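Local coordinates for enoyl-CoA hydratase/isomerase family protein (Bacillus anthracis, PDB 3KQF), which probably catalyses the reversible addition of water across the double bond of enoyl-CoA thioesters, as other enoyl-CoA hydratases of the crotonase superfamily do, at residues Gly117-Leu122 and Leu135-Thr140. Sequence-based numbering, arbitrary orientation.
Sequences GTELSL and LGLTET
Helix 116-123 lies against the end of strand 134-136 and the turn after it, the backbones coming closest at Thr118 and Gly136, whose CA atoms are 6.1 Å apart. Thr118 points its side chain at the strand, with OG1 beside its own backbone N. Thr118 OG1 accepts a hydrogen bond from Gly136 N, 3.1 Å long. The bond is nearly straight, 165° at the hydrogen. A hydroxyl suits this place because it can also give its proton to Ala113 O, tying the helix to two backbone segments at once. Gly136 has backbone angles that would jam a CB against the carbonyl O of Leu135, so glycine fits here. Leu135 lays its CB 3.6 Å from Thr118 OG1, while Leu137 CD2 lies against Thr118 CB and Glu119 CG, 3.9 Å from each. A branched apolar side chain suits this place between the helix and Leu154. Within the helix, Thr118 O accepts from Leu122 N and from Ser121 OG, which caters for the serine hydroxyl.

Beyond Leu137, the bend at chi2 (83°) turns the Glu139 carboxylate back toward the tip of the extended Glu119, and the two carboxylate planes stand 71° apart. Glu119 OE1 and Glu139 OE2 are 3.7 Å apart, and one water hydrogen-bonds to both, although its distance to Glu119 is too short to be taken literally. Ala148 N and Gly150 N fix the other oxygen of Glu119, OE2. Such a water between two glutamates is consistent with the catalytic pair of enoyl-CoA hydratases, which in the family activates water for addition.

Around this buried contact, strand 134-136 is hydrogen-bonded through Gly136 to Gly115 and through Leu135 to Ile173. Leu137 packs on Leu154 of helix 150-158, Glu119 on Met95 of helix 81-99, and Leu135 on Ile109 of strand 105-109.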
ATOM      1  N   GLY A 117      11.304  11.929  15.043  1.00 15.53           N
ATOM      2  CA  GLY A 117       9.976  12.593  15.091  1.00 14.82           C
ATOM      3  C   GLY A 117       8.999  12.009  14.079  1.00 15.50           C
ATOM      4  O   GLY A 117       7.796  11.830  14.372  1.00 16.18           O
ATOM      5  N   THR A 118       9.469  11.750  12.855  1.00 15.06           N
ATOM      6  CA  THR A 118       8.611  11.060  11.901  1.00 14.75           C
ATOM      7  C   THR A 118       8.386   9.601  12.361  1.00 14.97           C
ATOM      8  O   THR A 118       7.276   9.072  12.237  1.00 14.57           O
ATOM      9  CB  THR A 118       9.112  11.180  10.445  1.00 14.42           C
ATOM     10  OG1 THR A 118       8.799  12.495   9.958  1.00 15.43           O
ATOM     11  CG2 THR A 118       8.416  10.186   9.532  1.00 15.83           C
ATOM     12  N   GLU A 119       9.423   8.966  12.913  1.00 14.99           N
ATOM     13  CA  GLU A 119       9.278   7.610  13.414  1.00 14.86           C
ATOM     14  C   GLU A 119       8.222   7.519  14.514  1.00 14.40           C
ATOM     15  O   GLU A 119       7.422   6.565  14.546  1.00 14.36           O
ATOM     16  CB  GLU A 119      10.619   7.063  13.898  1.00 15.19           C
ATOM     17  CG  GLU A 119      11.553   6.795  12.768  1.00 14.14           C
ATOM     18  CD  GLU A 119      12.890   6.271  13.210  1.00 18.95           C
ATOM     19  OE1 GLU A 119      13.535   6.889  14.109  1.00 18.77           O
ATOM     20  OE2 GLU A 119      13.327   5.256  12.626  1.00 16.76           O
ATOM     21  N   LEU A 120       8.209   8.509  15.395  1.00 14.75           N
ATOM     22  CA  LEU A 120       7.238   8.561  16.482  1.00 15.84           C
ATOM     23  C   LEU A 120       5.815   8.681  15.919  1.00 16.54           C
ATOM     24  O   LEU A 120       4.887   7.992  16.389  1.00 16.64           O
ATOM     25  CB  LEU A 120       7.556   9.750  17.415  1.00 16.36           C
ATOM     26  CG  LEU A 120       6.652   9.936  18.628  1.00 17.28           C
ATOM     27  CD1 LEU A 120       6.671   8.650  19.464  1.00 15.74           C
ATOM     28  CD2 LEU A 120       7.075  11.153  19.448  1.00 17.45           C
ATOM     29  N   SER A 121       5.641   9.509  14.888  1.00 14.89           N
ATOM     30  CA  SER A 121       4.310   9.675  14.274  1.00 15.69           C
ATOM     31  C   SER A 121       3.868   8.391  13.554  1.00 14.83           C
ATOM     32  O   SER A 121       2.697   8.101  13.511  1.00 15.08           O
ATOM     33  CB  SER A 121       4.265  10.872  13.313  1.00 15.85           C
ATOM     34  OG  SER A 121       4.800  10.543  12.058  1.00 17.76           O
ATOM     35  N   LEU A 122       4.821   7.615  13.026  1.00 13.30           N
ATOM     36  CA  LEU A 122       4.513   6.339  12.354  1.00 14.44           C
ATOM     37  C   LEU A 122       4.097   5.257  13.349  1.00 13.08           C
ATOM     38  O   LEU A 122       3.386   4.341  12.976  1.00 13.95           O
ATOM     39  CB  LEU A 122       5.704   5.842  11.534  1.00 14.58           C
ATOM     40  CG  LEU A 122       5.984   6.669  10.256  1.00 14.79           C
ATOM     41  CD1 LEU A 122       7.383   6.405   9.704  1.00 15.02           C
ATOM     42  CD2 LEU A 122       4.913   6.428   9.179  1.00 18.12           C
ATOM     43  N   LEU A 135       7.757  17.114   7.588  1.00 13.49           N
ATOM     44  CA  LEU A 135       8.156  15.787   7.968  1.00 14.94           C
ATOM     45  C   LEU A 135       9.277  15.275   7.113  1.00 14.43           C
ATOM     46  O   LEU A 135       9.619  15.849   6.069  1.00 15.27           O
ATOM     47  CB  LEU A 135       6.976  14.803   7.825  1.00 15.03           C
ATOM     48  CG  LEU A 135       5.719  15.095   8.649  1.00 16.57           C
ATOM     49  CD1 LEU A 135       4.857  16.138   7.983  1.00 18.67           C
ATOM     50  CD2 LEU A 135       4.929  13.779   8.874  1.00 17.50           C
ATOM     51  N   GLY A 136       9.846  14.173   7.555  1.00 16.02           N
ATOM     52  CA  GLY A 136      10.890  13.534   6.775  1.00 15.69           C
ATOM     53  C   GLY A 136      11.780  12.663   7.621  1.00 15.10           C
ATOM     54  O   GLY A 136      11.906  12.872   8.833  1.00 15.72           O
ATOM     55  N   LEU A 137      12.404  11.693   6.976  1.00 14.65           N
ATOM     56  CA  LEU A 137      13.379  10.834   7.634  1.00 14.73           C
ATOM     57  C   LEU A 137      14.715  11.315   7.115  1.00 14.64           C
ATOM     58  O   LEU A 137      15.190  10.871   6.068  1.00 15.34           O
ATOM     59  CB  LEU A 137      13.142   9.365   7.335  1.00 16.11           C
ATOM     60  CG  LEU A 137      11.913   8.761   8.008  1.00 17.28           C
ATOM     61  CD1 LEU A 137      11.713   7.334   7.584  1.00 19.20           C
ATOM     62  CD2 LEU A 137      12.063   8.833   9.522  1.00 18.73           C
ATOM     63  N   THR A 138      15.340  12.186   7.896  1.00 16.32           N
ATOM     64  CA  THR A 138      16.583  12.861   7.519  1.00 17.26           C
ATOM     65  C   THR A 138      17.854  12.084   7.843  1.00 17.61           C
ATOM     66  O   THR A 138      18.948  12.564   7.547  1.00 18.35           O
ATOM     67  CB  THR A 138      16.669  14.208   8.250  1.00 19.55           C
ATOM     68  OG1 THR A 138      16.510  13.971   9.655  1.00 21.07           O
ATOM     69  CG2 THR A 138      15.561  15.192   7.760  1.00 19.10           C
ATOM     70  N   GLU A 139      17.705  10.886   8.412  1.00 15.73           N
ATOM     71  CA  GLU A 139      18.846  10.069   8.853  1.00 16.38           C
ATOM     72  C   GLU A 139      20.048   9.896   7.882  1.00 14.54           C
ATOM     73  O   GLU A 139      21.199  10.060   8.291  1.00 16.02           O
ATOM     74  CB  GLU A 139      18.362   8.694   9.358  1.00 16.90           C
ATOM     75  CG  GLU A 139      17.595   8.735  10.695  1.00 19.35           C
ATOM     76  CD  GLU A 139      16.106   9.098  10.590  1.00 25.61           C
ATOM     77  OE1 GLU A 139      15.664   9.630   9.557  1.00 23.72           O
ATOM     78  OE2 GLU A 139      15.356   8.812  11.564  1.00 27.13           O
ATOM     79  N   THR A 140      19.800   9.608   6.609  1.00 15.12           N
ATOM     80  CA  THR A 140      20.900   9.378   5.677  1.00 14.24           C
ATOM     81  C   THR A 140      21.754  10.638   5.466  1.00 15.97           C
ATOM     82  O   THR A 140      22.920  10.524   5.100  1.00 15.97           O
ATOM     83  CB  THR A 140      20.435   8.815   4.320  1.00 14.06           C
ATOM     84  OG1 THR A 140      19.491   9.733   3.752  1.00 14.90           O
ATOM     85  CG2 THR A 140      19.820   7.351   4.488  1.00 13.34           C
TER
HETATM   86  O   HOH W   1      15.897   7.145  13.643  1.00 27.27           O